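Local coordinates for putative acyl-[acyl-carrier-protein]--UDP-N-acetylglucosamine O-acyltransferase (Bacteroides fragilis, PDB 4R36) that probably transfers an acyl chain from acyl carrier protein to UDP-N-acetylglucosamine, working as a trimer of left-handed parallel beta-helices, at residues G67-N72 and T97-D102; P195-A200 and E260-F265; N128-G133 and C146-S151. One frame throughout, in Å; residues are numbered along the deposited sequence.

Contact 1 (G67-N72 and T97-D102); sequences GSRIGN and TAEIGD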
loop_
_atom_site.group_PDB
_atom_site.type_symbol
_atom_site.label_atom_id
_atom_site.label_comp_id
_atom_site.label_asym_id
_atom_site.label_seq_id
_atom_site.Cartn_x
_atom_site.Cartn_y
_atom_site.Cartn_z
ATOM N N GLY A 67 17.821 10.959 15.013
ATOM C CA GLY A 67 16.711 11.728 15.501
ATOM C C GLY A 67 15.617 10.895 16.142
ATOM O O GLY A 67 14.615 11.443 16.575
ATOM N N SER A 68 15.753 9.593 16.147
ATOM C CA SER A 68 14.725 8.745 16.756
ATOM C C SER A 68 14.772 8.768 18.258
ATOM O O SER A 68 15.870 8.827 18.860
ATOM C CB SER A 68 14.866 7.317 16.324
ATOM O OG SER A 68 14.791 7.147 14.898
ATOM N N ARG A 69 13.575 8.709 18.852
ATOM C CA ARG A 69 13.377 8.653 20.267
ATOM C C ARG A 69 12.331 7.609 20.541
ATOM O O ARG A 69 11.161 7.735 20.098
ATOM C CB ARG A 69 12.893 9.986 20.777
ATOM C CG ARG A 69 13.742 11.197 20.406
ATOM C CD ARG A 69 15.031 11.256 21.216
ATOM N NE ARG A 69 15.828 12.412 20.855
ATOM C CZ ARG A 69 16.830 12.441 19.988
ATOM N NH1 ARG A 69 17.189 11.375 19.300
ATOM N NH2 ARG A 69 17.488 13.583 19.796
ATOM N N ILE A 70 12.743 6.563 21.236
ATOM C CA ILE A 70 11.941 5.437 21.512
ATOM C C ILE A 70 11.828 5.233 23.006
ATOM O O ILE A 70 12.844 5.182 23.739
ATOM C CB ILE A 70 12.511 4.200 20.782
ATOM C CG1 ILE A 70 12.370 4.409 19.243
ATOM C CG2 ILE A 70 11.847 2.915 21.236
ATOM C CD1 ILE A 70 13.279 3.516 18.449
ATOM N N GLY A 71 10.593 5.061 23.457
ATOM C CA GLY A 71 10.302 4.812 24.876
ATOM C C GLY A 71 10.578 3.427 25.358
ATOM O O GLY A 71 11.568 2.798 24.965
ATOM N N ASN A 72 9.686 2.932 26.199
ATOM C CA ASN A 72 9.876 1.577 26.788
ATOM C C ASN A 72 8.872 0.537 26.342
ATOM O O ASN A 72 7.707 0.852 26.097
ATOM C CB ASN A 72 9.727 1.652 28.316
ATOM C CG ASN A 72 10.644 2.704 28.923
ATOM O OD1 ASN A 72 11.810 2.830 28.591
ATOM N ND2 ASN A 72 10.088 3.471 29.803
ATOM N N THR A 97 13.001 15.323 15.305
ATOM C CA THR A 97 12.923 13.999 15.802
ATOM C C THR A 97 11.752 13.183 15.221
ATOM O O THR A 97 10.793 13.767 14.671
ATOM C CB THR A 97 12.725 14.001 17.324
ATOM O OG1 THR A 97 11.632 14.829 17.632
ATOM C CG2 THR A 97 13.973 14.564 18.008
ATOM N N ALA A 98 11.831 11.890 15.449
ATOM C CA ALA A 98 10.727 10.911 15.234
ATOM C C ALA A 98 10.663 10.157 16.507
ATOM O O ALA A 98 11.694 9.602 16.963
ATOM C CB ALA A 98 11.020 9.987 14.072
ATOM N N GLU A 99 9.486 10.123 17.127
ATOM C CA GLU A 99 9.363 9.624 18.468
ATOM C C GLU A 99 8.234 8.659 18.625
ATOM O O GLU A 99 7.147 8.886 18.108
ATOM C CB GLU A 99 9.093 10.779 19.461
ATOM C CG GLU A 99 10.012 11.974 19.245
ATOM C CD GLU A 99 9.894 13.109 20.282
ATOM O OE1 GLU A 99 9.189 13.007 21.294
ATOM O OE2 GLU A 99 10.484 14.170 20.042
ATOM N N ILE A 100 8.476 7.598 19.362
ATOM C CA ILE A 100 7.391 6.743 19.847
ATOM C C ILE A 100 7.525 6.607 21.342
ATOM O O ILE A 100 8.634 6.697 21.882
ATOM C CB ILE A 100 7.347 5.338 19.153
ATOM C CG1 ILE A 100 8.367 4.372 19.738
ATOM C CG2 ILE A 100 7.502 5.476 17.648
ATOM C CD1 ILE A 100 8.365 3.019 19.100
ATOM N N GLY A 101 6.383 6.388 21.995
ATOM C CA GLY A 101 6.280 6.235 23.468
ATOM C C GLY A 101 6.543 4.822 23.927
ATOM O O GLY A 101 7.592 4.249 23.613
ATOM N N ASP A 102 5.600 4.290 24.677
ATOM C CA ASP A 102 5.721 2.984 25.310
ATOM C C ASP A 102 4.747 1.988 24.810
ATOM O O ASP A 102 3.567 2.338 24.463
ATOM C CB ASP A 102 5.467 3.092 26.831
ATOM C CG ASP A 102 6.376 4.115 27.517
ATOM O OD1 ASP A 102 7.504 4.350 27.097
ATOM O OD2 ASP A 102 5.893 4.686 28.500
HETATM O O HOH W 1 7.370 3.289 30.764
#
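Arg69 and Glu99 are partners in the parallel ladder between 67-72 and 97-102, and their aliphatic stems meet first: Arg69 CB lies 3.8 Å from Glu99 CG. From there the arginine can be followed outward. Its CG still touches Glu99 CG and comes near the methyl of Thr97; then the chain bends (chi2 -75°) and runs across Thr97, whose CG2 sits over one face of the guanidinium, 4.0 Å from Arg69 NE. At the tip, NH1 turns back to the backbone, giving Ser68 O a 2.9 Å bond, while NH2 reaches Asn49 on the preceding coil. A long, flexible side chain suits this place, since its stem packs on a neighbouring strand while its end finds two acceptors. Glu99 points its carboxylate to Thr97 OG1 and, in a salt bridge, to Arg121 of the next coil.

The sheet's other face carries Ser68, Ala98 and the two isoleucines, which lie side by side, Ile70 CG1 being 4.0 Å from Ile100 CG1. In the ladder, Ile100 N bonds to Arg69 O at 2.8 Å. Beyond it Gly71, without a side chain, lets Gly101 O come to 3.0 Å from Gly71 CA. Asn72 N gives Asp102 OD1 a 2.8 Å bond (172°), on the anti side but tilted from the carboxylate plane. Asn72 OD1 accepts the backbone N-H of Asp54, and a water links Asn72 ND2 more weakly to Asp102 OD2.

The Asp102 carboxylate thus carries the ladder one step further. Glu99 is paired with Arg121, while Arg69 bonds to neutral oxygens; with Arg69 NE 5.7 Å from Glu99 OE2, any attraction between them is probably long-range only.

Contact 2 (P195-A200 and E260-F265); sequences PPYIIA and EYIVDF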
loop_
_atom_site.group_PDB
_atom_site.type_symbol
_atom_site.label_atom_id
_atom_site.label_comp_id
_atom_site.label_asym_id
_atom_site.label_seq_id
_atom_site.Cartn_x
_atom_site.Cartn_y
_atom_site.Cartn_z
ATOM N N PRO A 195 -15.149 13.514 13.538
ATOM C CA PRO A 195 -15.447 13.793 14.948
ATOM C C PRO A 195 -15.534 12.503 15.764
ATOM O O PRO A 195 -15.734 11.404 15.197
ATOM C CB PRO A 195 -16.792 14.564 14.875
ATOM C CG PRO A 195 -17.425 13.983 13.668
ATOM C CD PRO A 195 -16.305 13.761 12.683
ATOM N N PRO A 196 -15.455 12.615 17.100
ATOM C CA PRO A 196 -15.273 11.410 17.943
ATOM C C PRO A 196 -16.439 10.457 17.978
ATOM O O PRO A 196 -17.577 10.908 17.751
ATOM C CB PRO A 196 -14.994 11.967 19.311
ATOM C CG PRO A 196 -15.428 13.361 19.259
ATOM C CD PRO A 196 -15.272 13.844 17.854
ATOM N N TYR A 197 -16.170 9.172 18.171
ATOM C CA TYR A 197 -17.162 8.127 18.385
ATOM C C TYR A 197 -17.884 7.590 17.117
ATOM O O TYR A 197 -18.731 6.738 17.240
ATOM C CB TYR A 197 -18.236 8.574 19.417
ATOM C CG TYR A 197 -17.668 9.112 20.675
ATOM C CD1 TYR A 197 -16.976 8.286 21.538
ATOM C CD2 TYR A 197 -17.898 10.425 21.047
ATOM C CE1 TYR A 197 -16.424 8.780 22.712
ATOM C CE2 TYR A 197 -17.321 10.945 22.204
ATOM C CZ TYR A 197 -16.643 10.096 23.053
ATOM O OH TYR A 197 -16.040 10.597 24.142
ATOM N N ILE A 198 -17.622 8.155 15.924
ATOM C CA ILE A 198 -18.384 7.758 14.735
ATOM C C ILE A 198 -17.708 6.670 13.911
ATOM O O ILE A 198 -16.502 6.408 14.061
ATOM C CB ILE A 198 -18.736 8.954 13.831
ATOM C CG1 ILE A 198 -17.554 9.527 13.053
ATOM C CG2 ILE A 198 -19.397 10.059 14.646
ATOM C CD1 ILE A 198 -17.940 10.354 11.859
ATOM N N ILE A 199 -18.513 6.036 13.074
ATOM C CA ILE A 199 -18.035 5.259 11.950
ATOM C C ILE A 199 -18.001 6.140 10.722
ATOM O O ILE A 199 -18.974 6.847 10.394
ATOM C CB ILE A 199 -18.905 4.032 11.703
ATOM C CG1 ILE A 199 -19.012 3.152 12.963
ATOM C CG2 ILE A 199 -18.389 3.209 10.515
ATOM C CD1 ILE A 199 -20.034 2.039 12.834
ATOM N N ALA A 200 -16.857 6.142 10.017
ATOM C CA ALA A 200 -16.719 6.860 8.777
ATOM C C ALA A 200 -16.435 5.837 7.706
ATOM O O ALA A 200 -15.522 5.002 7.840
ATOM C CB ALA A 200 -15.608 7.876 8.848
ATOM N N GLU A 260 -19.393 16.821 25.589
ATOM C CA GLU A 260 -18.621 18.019 25.497
ATOM C C GLU A 260 -17.460 17.859 24.539
ATOM O O GLU A 260 -17.056 18.801 23.865
ATOM C CB GLU A 260 -18.104 18.428 26.907
ATOM C CG GLU A 260 -19.257 18.817 27.824
ATOM C CD GLU A 260 -18.774 19.016 29.291
ATOM O OE1 GLU A 260 -17.648 19.517 29.502
ATOM O OE2 GLU A 260 -19.496 18.668 30.226
ATOM N N TYR A 261 -16.929 16.658 24.471
ATOM C CA TYR A 261 -15.853 16.396 23.550
ATOM C C TYR A 261 -16.367 16.479 22.109
ATOM O O TYR A 261 -15.733 17.098 21.258
ATOM C CB TYR A 261 -15.287 15.031 23.849
ATOM C CG TYR A 261 -14.200 14.487 22.957
ATOM C CD1 TYR A 261 -13.238 15.336 22.320
ATOM C CD2 TYR A 261 -14.024 13.130 22.887
ATOM C CE1 TYR A 261 -12.179 14.786 21.596
ATOM C CE2 TYR A 261 -12.952 12.569 22.198
ATOM C CZ TYR A 261 -12.036 13.403 21.567
ATOM O OH TYR A 261 -11.065 12.758 20.848
ATOM N N ILE A 262 -17.531 15.909 21.834
ATOM C CA ILE A 262 -18.120 16.026 20.487
ATOM C C ILE A 262 -18.263 17.486 20.099
ATOM O O ILE A 262 -17.831 17.952 19.022
ATOM C CB ILE A 262 -19.477 15.341 20.443
ATOM C CG1 ILE A 262 -19.345 13.856 20.586
ATOM C CG2 ILE A 262 -20.268 15.672 19.189
ATOM C CD1 ILE A 262 -20.668 13.179 20.888
ATOM N N VAL A 263 -18.863 18.259 21.006
ATOM C CA VAL A 263 -19.122 19.684 20.726
ATOM C C VAL A 263 -17.845 20.502 20.528
ATOM O O VAL A 263 -17.688 21.244 19.576
ATOM C CB VAL A 263 -20.065 20.290 21.800
ATOM C CG1 VAL A 263 -20.125 21.790 21.659
ATOM C CG2 VAL A 263 -21.433 19.639 21.699
ATOM N N ASP A 264 -16.922 20.379 21.439
ATOM C CA ASP A 264 -15.692 21.118 21.364
ATOM C C ASP A 264 -14.906 20.749 20.082
ATOM O O ASP A 264 -14.351 21.640 19.429
ATOM C CB ASP A 264 -14.810 20.740 22.556
ATOM C CG ASP A 264 -13.672 21.745 22.759
ATOM O OD1 ASP A 264 -13.919 22.849 23.273
ATOM O OD2 ASP A 264 -12.551 21.486 22.323
ATOM N N PHE A 265 -14.806 19.437 19.817
ATOM C CA PHE A 265 -14.112 18.980 18.655
ATOM C C PHE A 265 -14.659 19.637 17.363
ATOM O O PHE A 265 -13.916 20.218 16.591
ATOM C CB PHE A 265 -14.212 17.454 18.511
ATOM C CG PHE A 265 -13.379 16.908 17.366
ATOM C CD1 PHE A 265 -13.807 17.007 16.063
ATOM C CD2 PHE A 265 -12.195 16.234 17.602
ATOM C CE1 PHE A 265 -13.066 16.476 15.000
ATOM C CE2 PHE A 265 -11.444 15.698 16.558
ATOM C CZ PHE A 265 -11.885 15.792 15.259
#
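Pro196 presses its ring against two aromatic side chains that rise one helical turn apart from helix 257-267. Its CG stands almost squarely above the centre of the Tyr261 ring, 3.8 Å from the centroid and 9° off the normal. Pro196 CD lies over a face of Phe265 but toward the rim, 3.6 Å from Phe265 CG. Both are CH-pi contacts, well suited to a proline, whose compact ring offers several C-H groups to flat partners. Tyr261 and Phe265 can both reach it because each has CG anti to the backbone N.

Tyr197 takes another course: Ile262 CG1 meets its ring at the edge, 3.8 Å from Tyr197 CD2, and its hydroxyl oxygen comes to the edge of Tyr261, near that ring's plane. The two tyrosine side chains cross obliquely, their planes at 86° and their centroids 6.0 Å apart. Tyr261 OH, beyond them, bonds to Asp161 and Gly180 of the beta-helix.

Pro196 in the second position and the positive phi of Tyr197 in the third suit the type II beta turn from Pro195 to Ile198. The arrangement joins the end of a left-handed beta-helix to the C-terminal helical domain, as in other LpxA acyltransferases.

Contact 3 (N128-G133 and C146-S151); sequences NLLMEG and CIVGNS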
loop_
_atom_site.group_PDB
_atom_site.type_symbol
_atom_site.label_atom_id
_atom_site.label_comp_id
_atom_site.label_asym_id
_atom_site.label_seq_id
_atom_site.Cartn_x
_atom_site.Cartn_y
_atom_site.Cartn_z
ATOM N N ASN A 128 -0.036 1.761 20.990
ATOM C CA ASN A 128 -0.583 1.706 19.661
ATOM C C ASN A 128 -0.157 0.495 18.927
ATOM O O ASN A 128 0.962 -0.009 19.126
ATOM C CB ASN A 128 -0.128 2.936 18.904
ATOM C CG ASN A 128 -0.590 4.208 19.568
ATOM O OD1 ASN A 128 -1.811 4.557 19.535
ATOM N ND2 ASN A 128 0.384 4.952 20.118
ATOM N N LEU A 129 -0.990 0.083 17.987
ATOM C CA LEU A 129 -0.625 -0.897 16.964
ATOM C C LEU A 129 -0.640 -0.247 15.590
ATOM O O LEU A 129 -1.676 0.191 15.101
ATOM C CB LEU A 129 -1.587 -2.049 16.992
ATOM C CG LEU A 129 -1.551 -3.054 15.878
ATOM C CD1 LEU A 129 -0.156 -3.651 15.668
ATOM C CD2 LEU A 129 -2.591 -4.140 16.041
ATOM N N LEU A 130 0.513 -0.191 14.979
ATOM C CA LEU A 130 0.674 0.324 13.627
ATOM C C LEU A 130 1.013 -0.866 12.780
ATOM O O LEU A 130 2.104 -1.361 12.791
ATOM C CB LEU A 130 1.739 1.405 13.541
ATOM C CG LEU A 130 1.620 2.661 14.486
ATOM C CD1 LEU A 130 2.669 3.689 14.074
ATOM C CD2 LEU A 130 0.241 3.314 14.390
ATOM N N MET A 131 0.028 -1.284 11.978
ATOM C CA MET A 131 0.155 -2.469 11.172
ATOM C C MET A 131 1.097 -2.258 9.989
ATOM O O MET A 131 1.523 -1.131 9.712
ATOM C CB MET A 131 -1.223 -2.942 10.663
ATOM C CG MET A 131 -2.071 -3.463 11.797
ATOM S SD MET A 131 -3.535 -4.277 11.093
ATOM C CE MET A 131 -4.537 -4.124 12.509
ATOM N N GLU A 132 1.436 -3.341 9.314
ATOM C CA GLU A 132 2.553 -3.272 8.330
ATOM C C GLU A 132 2.311 -2.228 7.285
ATOM O O GLU A 132 1.157 -2.014 6.858
ATOM C CB GLU A 132 2.848 -4.617 7.697
ATOM C CG GLU A 132 1.753 -5.235 6.819
ATOM C CD GLU A 132 1.622 -4.608 5.419
ATOM O OE1 GLU A 132 2.629 -4.078 4.872
ATOM O OE2 GLU A 132 0.498 -4.742 4.850
ATOM N N GLY A 133 3.395 -1.556 6.908
ATOM C CA GLY A 133 3.411 -0.606 5.862
ATOM C C GLY A 133 2.773 0.765 6.161
ATOM O O GLY A 133 2.779 1.681 5.293
ATOM N N CYS A 146 -4.410 3.476 19.927
ATOM C CA CYS A 146 -4.922 3.467 18.537
ATOM C C CYS A 146 -4.505 2.201 17.820
ATOM O O CYS A 146 -3.484 1.569 18.114
ATOM C CB CYS A 146 -4.402 4.697 17.742
ATOM S SG CYS A 146 -4.928 6.285 18.405
ATOM N N ILE A 147 -5.309 1.806 16.868
ATOM C CA ILE A 147 -4.967 0.739 15.945
ATOM C C ILE A 147 -5.059 1.329 14.560
ATOM O O ILE A 147 -6.130 1.928 14.197
ATOM C CB ILE A 147 -5.997 -0.398 16.081
ATOM C CG1 ILE A 147 -5.947 -1.000 17.514
ATOM C CG2 ILE A 147 -5.711 -1.434 15.035
ATOM C CD1 ILE A 147 -6.993 -2.071 17.766
ATOM N N VAL A 148 -4.019 1.167 13.792
ATOM C CA VAL A 148 -3.953 1.729 12.429
ATOM C C VAL A 148 -3.611 0.583 11.478
ATOM O O VAL A 148 -2.548 -0.078 11.556
ATOM C CB VAL A 148 -2.934 2.817 12.303
ATOM C CG1 VAL A 148 -2.954 3.423 10.884
ATOM C CG2 VAL A 148 -3.172 3.923 13.339
ATOM N N GLY A 149 -4.529 0.311 10.567
ATOM C CA GLY A 149 -4.464 -0.863 9.709
ATOM C C GLY A 149 -3.442 -0.757 8.564
ATOM O O GLY A 149 -2.928 0.306 8.266
ATOM N N ASN A 150 -3.186 -1.906 7.927
ATOM C CA ASN A 150 -2.189 -2.114 6.927
ATOM C C ASN A 150 -2.125 -0.995 5.893
ATOM O O ASN A 150 -3.166 -0.684 5.237
ATOM C CB ASN A 150 -2.415 -3.421 6.209
ATOM C CG ASN A 150 -2.535 -4.618 7.184
ATOM O OD1 ASN A 150 -1.652 -4.862 7.941
ATOM N ND2 ASN A 150 -3.601 -5.429 7.052
ATOM N N SER A 151 -0.904 -0.406 5.780
ATOM C CA SER A 151 -0.539 0.514 4.731
ATOM C C SER A 151 -1.403 1.775 4.762
ATOM O O SER A 151 -1.494 2.489 3.771
ATOM C CB SER A 151 -0.510 -0.197 3.338
ATOM O OG SER A 151 0.331 0.520 2.486
#
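Leu130 and Val148 make the close-packed side of this contact, lying side by side with Leu130 CD2 3.6 Å from Val148 CG2. Leu130 also touches Ile106 and Ile142, so branched aliphatic residues fill the inside of the coil. On the other face of the short sheet the fit is slacker: Leu129 CD2 and Ile147 CG2 are 4.3 Å apart. Here Met131, partly exposed, extends obliquely past Ile147, its terminal CE 3.9 Å from Ile147 CG2. Its long, pliable thioether chain suits this seam, where Gln87 of the second subunit packs on both Leu129 and Met131 and Leu89 of that subunit on Ile147. A 2-(2-methoxyethoxy)ethanol molecule, probably from the crystallisation liquor, lies in a pocket that includes Cys146 and Ile147.

Between the faces runs a parallel ladder, with Leu129 N bonded to Cys146 O and Val148 N to Leu129 O, each at 2.9 Å. Asn128 lengthens it at one end: CG lies anti to the carbonyl carbon (chi1 -60°), and Asn128 OD1 accepts Cys146 N at 2.8 Å, the donor tilted from the amide plane. Its ND2 is held by Gly143 O. At the far end, Ser151 N bonds to Glu132 O at 2.8 Å, and the positive phi of Gly133 favours glycine.

The bend at chi2 (77°) brings Glu132 OE2 to 3.5 Å from Asn150 CB, and that oxygen forms a salt bridge with Lys153 of the second subunit. Ser151 packs on Ser151 of the third subunit; buried Asn150 N has no partner in the model. Hydrocarbon thus fills the coil, whereas a salt bridge and further packing join it to neighbouring subunits.

Contacts 1 and 3 join successive coils of one left-handed beta-helix but on different sheets of it; their centres are 17 Å apart and their nearest atoms about 5 Å. Contact 2 follows later in the chain and packs a C-terminal helix on the last coils. Its centre is 28 Å from that of contact 1 and 22 Å from that of contact 3, with which it shares a sheet, nearest atoms about 9 Å apart. Residues seen to bind UDP-N-acetylglucosamine in this protein, empty in this chain, lie at graded side-chain distances: Asn211 about 6 Å from Tyr197, Arg217 about 6 Å from Ile147, His138 about 9 Å from Ala98. Among the three, contact 3 alone reaches other subunits.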